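Lipolytic enzyme, G-D-S-L family (Bacteroides thetaiotaomicron, PDB 7BR2) is a gut microbial serine esterase of the SGNH (GDSL) hydrolase family that metabolises the drug diltiazem. Local coordinates at residues G60-T63 with A64-N68; V85-G88 with M89-G93; Q287-V290 with I291-P295. All coordinates share one frame; numbering follows the deposited sequence.

Interaction 1. Residues G60-T63 with A64-N68; sequences GGDT and AYDMN
Asp66 turns its carboxylate back toward the start of helix 64-75, where one oxygen accepts hydrogen bonds from the backbone and the side chain of Thr63. The bond from Thr63 N to Asp66 OD2 (2.9 Å) is nearly straight at 167° and uses the anti lone pair. Thr63 OG1 meets the same OD2 at 3.2 Å from above the carboxylate plane, and this double grip limits its rotation. With chi1 at 60°, OG1 lies between the backbone N and the carbonyl carbon of Thr63, close enough to Tyr65 N (3.3 Å) to accept a weak bond. Thr63 and Asp66 therefore form a capping box with Thr63 as N-cap: threonine's short hydroxyl can reach Tyr65 N in the first turn, though weakly, while an acid three residues on answers the cap's own N-H. The regular helical pattern begins with Met67 N bonded to Thr63 O at 3.1 Å.

Gly61 has a positive phi (91°) at which a side chain would press on Gly60 O; it probably corresponds to the oxyanion-hole glycine of related SGNH enzymes.

Asp62 OD1 and Asp66 OD2 lie 4.1 Å apart, like charges brought together as Asp62 CG rests on Asp66 CB at 3.4 Å. A salt bridge from Asp62 OD2 to Arg70 NE probably offsets their repulsion.

Apolar contact comes from the extended chain of Met67, whose CE reaches Asp62 CB at 4.0 Å.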
loop_
_atom_site.group_PDB
_atom_site.type_symbol
_atom_site.label_atom_id
_atom_site.label_comp_id
_atom_site.label_asym_id
_atom_site.label_seq_id
_atom_site.Cartn_x
_atom_site.Cartn_y
_atom_site.Cartn_z
ATOM N N GLY A 60 -16.426 1.764 1.773
ATOM C CA GLY A 60 -16.604 3.202 1.892
ATOM C C GLY A 60 -17.770 3.561 2.799
ATOM O O GLY A 60 -18.842 2.951 2.738
ATOM N N GLY A 61 -17.561 4.589 3.627
ATOM C CA GLY A 61 -18.570 5.075 4.537
ATOM C C GLY A 61 -18.564 4.444 5.914
ATOM O O GLY A 61 -19.306 4.911 6.785
ATOM N N ASP A 62 -17.789 3.381 6.139
ATOM C CA ASP A 62 -17.874 2.646 7.400
ATOM C C ASP A 62 -17.379 3.457 8.594
ATOM O O ASP A 62 -16.398 4.197 8.515
ATOM C CB ASP A 62 -17.065 1.342 7.343
ATOM C CG ASP A 62 -17.836 0.177 6.717
ATOM O OD1 ASP A 62 -18.875 0.422 6.059
ATOM O OD2 ASP A 62 -17.429 -0.991 6.919
ATOM N N THR A 63 -18.034 3.240 9.730
ATOM C CA THR A 63 -17.514 3.618 11.033
ATOM C C THR A 63 -17.155 2.337 11.765
ATOM O O THR A 63 -17.288 1.240 11.221
ATOM C CB THR A 63 -18.533 4.422 11.846
ATOM O OG1 THR A 63 -19.699 3.626 12.046
ATOM C CG2 THR A 63 -18.937 5.674 11.099
ATOM N N ALA A 64 -16.742 2.474 13.021
ATOM C CA ALA A 64 -16.463 1.285 13.807
ATOM C C ALA A 64 -17.717 0.436 13.973
ATOM O O ALA A 64 -17.628 -0.800 14.091
ATOM C CB ALA A 64 -15.893 1.675 15.170
ATOM N N TYR A 65 -18.895 1.074 13.928
ATOM C CA TYR A 65 -20.157 0.346 14.016
ATOM C C TYR A 65 -20.344 -0.602 12.825
ATOM O O TYR A 65 -20.687 -1.782 13.007
ATOM C CB TYR A 65 -21.322 1.348 14.114
ATOM C CG TYR A 65 -22.685 0.727 13.882
ATOM C CD1 TYR A 65 -23.383 0.116 14.921
ATOM C CD2 TYR A 65 -23.271 0.734 12.613
ATOM C CE1 TYR A 65 -24.629 -0.465 14.697
ATOM C CE2 TYR A 65 -24.516 0.153 12.385
ATOM C CZ TYR A 65 -25.187 -0.445 13.424
ATOM O OH TYR A 65 -26.422 -1.019 13.187
ATOM N N ASP A 66 -20.064 -0.124 11.601
ATOM C CA ASP A 66 -20.247 -0.952 10.404
ATOM C C ASP A 66 -19.196 -2.055 10.303
ATOM O O ASP A 66 -19.505 -3.208 9.951
ATOM C CB ASP A 66 -20.201 -0.071 9.162
ATOM C CG ASP A 66 -21.149 1.101 9.247
ATOM O OD1 ASP A 66 -22.374 0.858 9.247
ATOM O OD2 ASP A 66 -20.679 2.262 9.301
ATOM N N MET A 67 -17.944 -1.702 10.569
ATOM C CA MET A 67 -16.870 -2.681 10.619
ATOM C C MET A 67 -17.195 -3.811 11.594
ATOM O O MET A 67 -17.005 -5.003 11.279
ATOM C CB MET A 67 -15.583 -1.954 10.990
ATOM C CG MET A 67 -15.143 -0.967 9.914
ATOM S SD MET A 67 -13.625 -0.090 10.384
ATOM C CE MET A 67 -13.634 1.333 9.307
ATOM N N ASN A 68 -17.729 -3.456 12.771
ATOM C CA ASN A 68 -18.119 -4.466 13.748
ATOM C C ASN A 68 -19.248 -5.345 13.224
ATOM O O ASN A 68 -19.239 -6.560 13.449
ATOM C CB ASN A 68 -18.542 -3.806 15.063
ATOM C CG ASN A 68 -18.963 -4.826 16.110
ATOM O OD1 ASN A 68 -18.133 -5.575 16.625
ATOM N ND2 ASN A 68 -20.262 -4.892 16.394
#

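Interaction 2. Residues V85-G88 with M89-G93; sequences VTFG and MNDSG
Asp91 folds back on Phe87 and Gly88, its carboxylate set at the ring edge of the one and beside the N-H of the other. CB lies 3.9 Å from Gly88 CA. CG stands in the plane of the Phe87 ring, at its edge. From there the carboxylate branches. OD1 takes a weak bond from Gly88 N (3.1 Å, bent to 122°) and a firmer one from a water at 2.9 Å, which itself accepts from Gly88 N and Asn90 N. OD2 lies 3.6 Å from Phe87 CD2, a van der Waals contact near the ring plane, and accepts hydrogen bonds from Ala64 N and Ser113 OG. Aspartate suits the place because its two oxygens can serve two separate sets of donors.

Gly88 O, the carbonyl of the same glycine, is gripped twice by Ser92, by N at 2.9 Å and by OG at 2.8 Å, the hydroxyl lying in the carbonyl plane; Lys155 also bonds OG. Gly88, at phi 124°, adopts a backbone shape that a side chain would obstruct. The run Gly88-Met89-Asn90-Asp91 fits the GxND motif of SGNH hydrolases, so Asn90 probably contributes to the oxyanion hole, as in relatives.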
loop_
_atom_site.group_PDB
_atom_site.type_symbol
_atom_site.label_atom_id
_atom_site.label_comp_id
_atom_site.label_asym_id
_atom_site.label_seq_id
_atom_site.Cartn_x
_atom_site.Cartn_y
_atom_site.Cartn_z
ATOM N N VAL A 85 -6.395 -2.909 11.579
ATOM C CA VAL A 85 -7.662 -2.251 11.890
ATOM C C VAL A 85 -7.443 -0.740 11.887
ATOM O O VAL A 85 -6.613 -0.230 12.647
ATOM C CB VAL A 85 -8.234 -2.722 13.241
ATOM C CG1 VAL A 85 -9.567 -2.057 13.541
ATOM C CG2 VAL A 85 -8.361 -4.249 13.282
ATOM N N THR A 86 -8.147 -0.031 11.002
ATOM C CA THR A 86 -8.074 1.423 10.902
ATOM C C THR A 86 -9.472 1.998 10.714
ATOM O O THR A 86 -10.302 1.419 10.003
ATOM C CB THR A 86 -7.165 1.870 9.751
ATOM O OG1 THR A 86 -7.001 3.294 9.809
ATOM C CG2 THR A 86 -7.748 1.473 8.386
ATOM N N PHE A 87 -9.741 3.120 11.376
ATOM C CA PHE A 87 -11.054 3.752 11.326
ATOM C C PHE A 87 -10.926 5.143 11.925
ATOM O O PHE A 87 -9.873 5.522 12.449
ATOM C CB PHE A 87 -12.119 2.942 12.079
ATOM C CG PHE A 87 -11.910 2.902 13.566
ATOM C CD1 PHE A 87 -10.872 2.167 14.112
ATOM C CD2 PHE A 87 -12.742 3.614 14.416
ATOM C CE1 PHE A 87 -10.673 2.140 15.479
ATOM C CE2 PHE A 87 -12.552 3.587 15.777
ATOM C CZ PHE A 87 -11.516 2.849 16.313
ATOM N N GLY A 88 -12.005 5.918 11.835
ATOM C CA GLY A 88 -12.061 7.217 12.475
ATOM C C GLY A 88 -12.368 8.363 11.533
ATOM O O GLY A 88 -12.878 9.392 11.977
ATOM N N MET A 89 -12.019 8.234 10.255
ATOM C CA MET A 89 -12.286 9.341 9.340
ATOM C C MET A 89 -13.779 9.653 9.270
ATOM O O MET A 89 -14.180 10.826 9.252
ATOM C CB MET A 89 -11.719 9.044 7.953
ATOM C CG MET A 89 -11.937 10.187 6.954
ATOM S SD MET A 89 -11.130 11.763 7.361
ATOM C CE MET A 89 -9.403 11.397 7.054
ATOM N N ASN A 90 -14.622 8.617 9.254
ATOM C CA ASN A 90 -16.066 8.805 9.267
ATOM C C ASN A 90 -16.601 8.958 10.680
ATOM O O ASN A 90 -17.528 9.736 10.906
ATOM C CB ASN A 90 -16.747 7.637 8.555
ATOM C CG ASN A 90 -16.500 7.655 7.068
ATOM O OD1 ASN A 90 -16.700 8.685 6.411
ATOM N ND2 ASN A 90 -16.027 6.535 6.529
ATOM N N ASP A 91 -16.051 8.199 11.628
ATOM C CA ASP A 91 -16.496 8.304 13.011
ATOM C C ASP A 91 -16.407 9.742 13.516
ATOM O O ASP A 91 -17.287 10.212 14.247
ATOM C CB ASP A 91 -15.663 7.370 13.898
ATOM C CG ASP A 91 -15.595 5.932 13.365
ATOM O OD1 ASP A 91 -15.119 5.742 12.212
ATOM O OD2 ASP A 91 -16.001 4.994 14.102
ATOM N N SER A 92 -15.352 10.458 13.134
ATOM C CA SER A 92 -15.116 11.790 13.677
ATOM C C SER A 92 -16.188 12.795 13.270
ATOM O O SER A 92 -16.397 13.780 13.987
ATOM C CB SER A 92 -13.753 12.303 13.230
ATOM O OG SER A 92 -13.565 12.058 11.849
ATOM N N GLY A 93 -16.884 12.574 12.161
ATOM C CA GLY A 93 -17.870 13.524 11.689
ATOM C C GLY A 93 -17.267 14.637 10.847
ATOM O O GLY A 93 -16.051 14.751 10.671
HETATM O O HOH W 1 -13.801 5.832 9.597
#

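Interaction 3. Residues Q287-V290 with I291-P295; sequences QAEV and IKEVP
Glu289 and Lys292 meet along the outside of a short helical turn in a long salt bridge, with OE1 3.7 Å from NZ. The glutamate chain leaves with CG anti to the backbone N (chi1 -177°) and then bends at chi2, which brings its carboxylate round to the lysine. Glu293 crosses Glu289 at about a right angle, its OE2 packed on Glu289 CG at 3.5 Å. On the inner side, Val290 CG2 presses on Val294 CG2 at 3.5 Å; branched valines suit this buried spot by filling it with compact apolar surface.

The backbone positions these groups. Three-residue bonds run from Ile291 N to Ala288 O (3.0 Å) and from Lys292 N to Glu289 O (2.9 Å), as in a 3-10 turn. Val290 O takes two donors, Glu293 N at 3.1 Å and Val294 N at 3.2 Å, just ahead of helix 296-300. Replacing Glu289 by an alanine would probably leave Lys292 without this acidic mate and uncover the flank of Glu293.

Farther out, Val290 packs on Met214 of helix 210-223, and Ile291 on Met297. Asp211 brings another negative charge close to Glu293 OE2. With Glu289 OE2 4.4 Å from Glu293 OE2, and Glu293 OE1 buried without a partner, the acids are likely to repel one another and the pKa of Glu293 may be raised; Lys292, which pairs at long range with Glu289, probably offsets only part of this repulsion.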
loop_
_atom_site.group_PDB
_atom_site.type_symbol
_atom_site.label_atom_id
_atom_site.label_comp_id
_atom_site.label_asym_id
_atom_site.label_seq_id
_atom_site.Cartn_x
_atom_site.Cartn_y
_atom_site.Cartn_z
ATOM N N GLN A 287 1.661 6.901 -8.053
ATOM C CA GLN A 287 2.482 6.196 -7.074
ATOM C C GLN A 287 3.923 6.738 -7.089
ATOM O O GLN A 287 4.556 6.891 -6.030
ATOM C CB GLN A 287 2.408 4.679 -7.370
ATOM C CG GLN A 287 3.128 3.747 -6.405
ATOM C CD GLN A 287 3.218 2.313 -6.933
ATOM O OE1 GLN A 287 2.906 2.054 -8.091
ATOM N NE2 GLN A 287 3.684 1.391 -6.092
ATOM N N ALA A 288 4.451 7.025 -8.291
ATOM C CA ALA A 288 5.843 7.455 -8.443
ATOM C C ALA A 288 6.132 8.755 -7.719
ATOM O O ALA A 288 7.265 8.977 -7.261
ATOM C CB ALA A 288 6.175 7.576 -9.942
ATOM N N GLU A 289 5.109 9.593 -7.565
ATOM C CA GLU A 289 5.272 10.843 -6.857
ATOM C C GLU A 289 5.803 10.639 -5.459
ATOM O O GLU A 289 6.443 11.558 -4.924
ATOM C CB GLU A 289 3.893 11.529 -6.782
ATOM C CG GLU A 289 3.851 12.888 -6.150
ATOM C CD GLU A 289 4.334 13.939 -7.092
ATOM O OE1 GLU A 289 4.158 13.764 -8.316
ATOM O OE2 GLU A 289 4.902 14.934 -6.580
ATOM N N VAL A 290 5.714 9.409 -4.937
ATOM C CA VAL A 290 6.218 9.145 -3.591
ATOM C C VAL A 290 7.669 9.563 -3.466
ATOM O O VAL A 290 8.113 9.980 -2.385
ATOM C CB VAL A 290 6.078 7.648 -3.207
ATOM C CG1 VAL A 290 7.105 6.782 -3.949
ATOM C CG2 VAL A 290 6.252 7.446 -1.708
ATOM N N ILE A 291 8.428 9.500 -4.567
ATOM C CA ILE A 291 9.857 9.781 -4.443
ATOM C C ILE A 291 10.125 11.221 -4.035
ATOM O O ILE A 291 11.152 11.488 -3.427
ATOM C CB ILE A 291 10.630 9.407 -5.713
ATOM C CG1 ILE A 291 10.315 10.332 -6.881
ATOM C CG2 ILE A 291 10.374 7.951 -6.082
ATOM C CD1 ILE A 291 11.034 9.895 -8.159
ATOM N N LYS A 292 9.220 12.156 -4.328
ATOM C CA LYS A 292 9.431 13.565 -3.992
ATOM C C LYS A 292 8.848 13.957 -2.636
ATOM O O LYS A 292 8.974 15.119 -2.234
ATOM C CB LYS A 292 8.848 14.471 -5.086
ATOM C CG LYS A 292 9.664 14.430 -6.363
ATOM C CD LYS A 292 8.811 14.041 -7.535
ATOM C CE LYS A 292 8.278 15.265 -8.243
ATOM N NZ LYS A 292 7.503 14.889 -9.459
ATOM N N GLU A 293 8.298 13.003 -1.886
ATOM C CA GLU A 293 7.599 13.292 -0.640
ATOM C C GLU A 293 8.237 12.630 0.555
ATOM O O GLU A 293 8.134 13.152 1.662
ATOM C CB GLU A 293 6.132 12.836 -0.727
ATOM C CG GLU A 293 5.390 13.462 -1.890
ATOM C CD GLU A 293 4.043 12.822 -2.150
ATOM O OE1 GLU A 293 3.813 11.674 -1.701
ATOM O OE2 GLU A 293 3.205 13.478 -2.808
ATOM N N VAL A 294 8.873 11.481 0.357
ATOM C CA VAL A 294 9.584 10.765 1.412
ATOM C C VAL A 294 10.852 10.193 0.805
ATOM O O VAL A 294 10.966 10.074 -0.424
ATOM C CB VAL A 294 8.721 9.636 2.036
ATOM C CG1 VAL A 294 7.510 10.204 2.767
ATOM C CG2 VAL A 294 8.261 8.629 0.965
ATOM N N PRO A 295 11.852 9.867 1.638
ATOM C CA PRO A 295 13.079 9.276 1.081
ATOM C C PRO A 295 12.855 7.829 0.660
ATOM O O PRO A 295 13.505 6.924 1.198
ATOM C CB PRO A 295 14.091 9.380 2.232
ATOM C CG PRO A 295 13.348 9.897 3.407
ATOM C CD PRO A 295 11.892 9.912 3.110
#

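Overall arrangement
Interactions 1, 2 and 3 follow one another along the chain. Interaction 1 spans the loop after strand 53-58 and the start of helix 64-75; interaction 2 lies in the loop after strand 82-85 of the same five-stranded parallel sheet, and their centres are about 8 Å apart. They touch directly: besides the link from the helix start to Asp91, Asn90 ND2 probably bonds Asp62 O, and Met67 packs on Thr86. A helix start and a loop are thus tied together near the likely Ser28-Asp204-His207 triad, as expected of an SGNH active site. Interaction 3 stands apart, about 30 Å from interaction 1 and about 26 Å from interaction 2 between centres, between strand 260-267 and helix 296-300, packed against helix 210-223.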